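Local coordinates for protein trichothecene 15-O-acetyltransferase TRI3 (PDB 3FOT) that transfers an acetyl group to the 15-hydroxyl of trichothecene intermediates during biosynthesis of Fusarium mycotoxins such as T-2 toxin, at residues A313-H321 / I365-H375. Sequence-based numbering, arbitrary orientation. Where two conformers were deposited one is given.
Sequences AIVLALLDH and IENLKSITVSH. Unlike the reference sequence in segment 365-375: Thr372 (reference Ala).
Leu319, on the last turns of helix 306-321, packs into the segment 365-375, which leaves strand 358-365 and leads toward helix 379-401 in this BAHD-superfamily acyltransferase. Its side chain crosses that of Leu368 at about a right angle, CD2 lying 3.9 Å from Leu368 CB, while the other branch, CD1, meets Ile371 CG1 at 3.8 Å. The branched leucine thus serves two neighbours. One turn earlier, Val315 meets Ile365 tip to tip, CG2 against CD1; the longer isoleucine reaches the short valine, and Phe333 packs on both. Leu316 crosses Ile371 at nearly a right angle and presses CD2 on Val373 CG2, a tight 3.5 Å. The loop secures its own turn: Leu368 O accepts from Ile371 N and Thr372 OG1 on opposite faces of its carbonyl plane, and Leu319 CD1 lies 3.7 Å from Thr372 OG1. Water 1 bridges the backbones, donating to Leu316 O and Val373 O. Asp320 has CG anti to its backbone N (chi1 180°), which carries the carboxylate over to Ser374 and His375, its plane 75° from the imidazole. His375 NE2 is hydrogen-bonded to Ser509 OG, the ring stacks with Phe513, and water 2 links His375 N to Asp320 OD1, 2.8 Å from each.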
# COMPACT_ATOMS: atom_id res chain seq x y z
N ALA A 313 19.09 8.42 1.07
CA ALA A 313 19.90 7.36 1.65
C ALA A 313 19.91 6.12 0.74
O ALA A 313 20.94 5.42 0.60
CB ALA A 313 19.38 7.04 3.06
N ILE A 314 18.77 5.87 0.11
CA ILE A 314 18.64 4.80 -0.89
C ILE A 314 19.67 4.97 -2.01
O ILE A 314 20.36 4.02 -2.40
CB ILE A 314 17.19 4.72 -1.42
CG1 ILE A 314 16.32 4.09 -0.32
CG2 ILE A 314 17.11 3.95 -2.75
CD1 ILE A 314 14.79 4.25 -0.54
N VAL A 315 19.74 6.20 -2.51
CA VAL A 315 20.68 6.56 -3.59
C VAL A 315 22.13 6.47 -3.13
O VAL A 315 22.95 5.82 -3.80
CB VAL A 315 20.30 7.92 -4.21
CG1 VAL A 315 21.38 8.41 -5.18
CG2 VAL A 315 18.99 7.74 -4.97
N LEU A 316 22.44 7.03 -1.96
CA LEU A 316 23.82 6.92 -1.44
C LEU A 316 24.22 5.46 -1.20
O LEU A 316 25.36 5.06 -1.48
CB LEU A 316 24.03 7.74 -0.15
CG LEU A 316 24.55 9.19 -0.35
CD1 LEU A 316 23.68 10.01 -1.28
CD2 LEU A 316 24.68 9.92 0.98
N ALA A 317 23.28 4.65 -0.69
CA ALA A 317 23.55 3.22 -0.45
C ALA A 317 23.78 2.50 -1.80
O ALA A 317 24.62 1.62 -1.91
CB ALA A 317 22.38 2.57 0.33
N LEU A 318 23.04 2.92 -2.82
CA LEU A 318 23.20 2.34 -4.15
C LEU A 318 24.58 2.68 -4.74
O LEU A 318 25.29 1.79 -5.25
CB LEU A 318 22.10 2.84 -5.08
CG LEU A 318 22.20 2.39 -6.53
CD1 LEU A 318 21.92 0.93 -6.60
CD2 LEU A 318 21.18 3.19 -7.36
N LEU A 319 24.95 3.96 -4.65
CA LEU A 319 26.27 4.44 -5.12
C LEU A 319 27.41 3.78 -4.36
O LEU A 319 28.42 3.40 -4.97
CB LEU A 319 26.36 5.98 -5.02
CG LEU A 319 25.40 6.79 -5.90
CD1 LEU A 319 25.43 8.27 -5.55
CD2 LEU A 319 25.71 6.59 -7.40
N ASP A 320 27.22 3.57 -3.06
CA ASP A 320 28.23 2.89 -2.26
C ASP A 320 28.34 1.40 -2.61
O ASP A 320 29.42 0.83 -2.51
CB ASP A 320 27.92 3.06 -0.76
CG ASP A 320 28.93 2.36 0.12
OD1 ASP A 320 30.09 2.81 0.19
OD2 ASP A 320 28.56 1.35 0.75
N HIS A 321 27.21 0.80 -3.00
CA HIS A 321 27.13 -0.62 -3.37
C HIS A 321 27.84 -0.87 -4.69
O HIS A 321 28.53 -1.89 -4.85
CB HIS A 321 25.65 -1.05 -3.48
CG HIS A 321 25.44 -2.42 -4.07
ND1 HIS A 321 25.49 -3.57 -3.31
CD2 HIS A 321 25.13 -2.81 -5.33
CE1 HIS A 321 25.24 -4.62 -4.08
NE2 HIS A 321 25.02 -4.19 -5.31
N ILE A 365 18.25 12.71 -9.98
CA ILE A 365 19.43 13.22 -9.27
C ILE A 365 20.61 13.11 -10.25
O ILE A 365 20.96 12.02 -10.67
CB ILE A 365 19.74 12.45 -7.96
CG1 ILE A 365 18.53 12.45 -7.00
CG2 ILE A 365 21.03 13.01 -7.30
CD1 ILE A 365 18.55 11.36 -5.95
N GLU A 366 21.17 14.26 -10.63
CA GLU A 366 22.35 14.31 -11.48
C GLU A 366 23.58 14.49 -10.61
O GLU A 366 23.47 14.66 -9.39
CB GLU A 366 22.27 15.47 -12.48
CG GLU A 366 20.99 15.58 -13.31
CD GLU A 366 20.95 16.89 -14.08
OE1 GLU A 366 19.84 17.40 -14.34
OE2 GLU A 366 22.03 17.43 -14.43
N ASN A 367 24.75 14.45 -11.24
CA ASN A 367 26.06 14.58 -10.60
C ASN A 367 26.24 13.63 -9.42
O ASN A 367 26.54 14.00 -8.27
CB ASN A 367 26.41 16.02 -10.24
CG ASN A 367 27.92 16.24 -10.11
OD1 ASN A 367 28.72 15.31 -10.27
ND2 ASN A 367 28.31 17.47 -9.82
N LEU A 368 26.08 12.36 -9.76
CA LEU A 368 26.17 11.31 -8.75
C LEU A 368 27.56 11.23 -8.12
O LEU A 368 27.68 10.90 -6.93
CB LEU A 368 25.73 9.96 -9.35
CG LEU A 368 24.27 9.93 -9.83
CD1 LEU A 368 23.92 8.56 -10.46
CD2 LEU A 368 23.32 10.24 -8.69
N LYS A 369 28.61 11.57 -8.86
CA LYS A 369 29.95 11.47 -8.28
C LYS A 369 30.08 12.42 -7.10
O LYS A 369 30.71 12.06 -6.10
CB LYS A 369 31.06 11.75 -9.31
CG LYS A 369 32.50 11.57 -8.77
CD LYS A 369 32.69 10.30 -7.91
CE LYS A 369 34.13 10.15 -7.44
NZ LYS A 369 34.66 11.35 -6.69
N SER A 370 29.48 13.61 -7.20
CA SER A 370 29.60 14.65 -6.17
C SER A 370 28.89 14.27 -4.87
O SER A 370 29.16 14.90 -3.85
CB SER A 370 29.05 15.99 -6.66
OG SER A 370 27.62 15.94 -6.74
N ILE A 371 27.99 13.29 -4.92
CA ILE A 371 27.29 12.80 -3.71
C ILE A 371 27.69 11.38 -3.29
O ILE A 371 27.07 10.80 -2.39
CB ILE A 371 25.73 12.95 -3.83
CG1 ILE A 371 25.16 12.05 -4.95
CG2 ILE A 371 25.34 14.44 -3.99
CD1 ILE A 371 23.65 11.87 -4.86
N THR A 372 28.69 10.81 -3.97
CA THR A 372 29.20 9.47 -3.65
C THR A 372 30.08 9.53 -2.41
O THR A 372 31.20 10.07 -2.43
CB THR A 372 29.94 8.83 -4.86
OG1 THR A 372 29.03 8.75 -5.97
CG2 THR A 372 30.44 7.42 -4.53
N VAL A 373 29.55 9.02 -1.30
CA VAL A 373 30.25 9.03 -0.02
C VAL A 373 30.20 7.64 0.59
O VAL A 373 29.22 6.91 0.44
CB VAL A 373 29.65 10.04 1.00
CG1 VAL A 373 29.83 11.46 0.52
CG2 VAL A 373 28.16 9.75 1.28
N SER A 374 31.26 7.26 1.28
CA SER A 374 31.25 5.99 1.98
C SER A 374 30.79 6.19 3.42
O SER A 374 30.67 7.31 3.91
CB SER A 374 32.62 5.36 1.95
OG SER A 374 33.38 5.93 2.95
N HIS A 375 30.51 5.07 4.10
CA HIS A 375 30.14 5.15 5.50
C HIS A 375 31.34 5.56 6.38
O HIS A 375 31.15 6.00 7.51
CB HIS A 375 29.57 3.81 5.95
CG HIS A 375 28.22 3.52 5.38
ND1 HIS A 375 27.09 4.22 5.76
CD2 HIS A 375 27.79 2.57 4.51
CE1 HIS A 375 26.04 3.73 5.13
NE2 HIS A 375 26.43 2.73 4.37
O HOH W 1 27.66 6.71 -1.61
O HOH W 2 30.89 2.52 2.90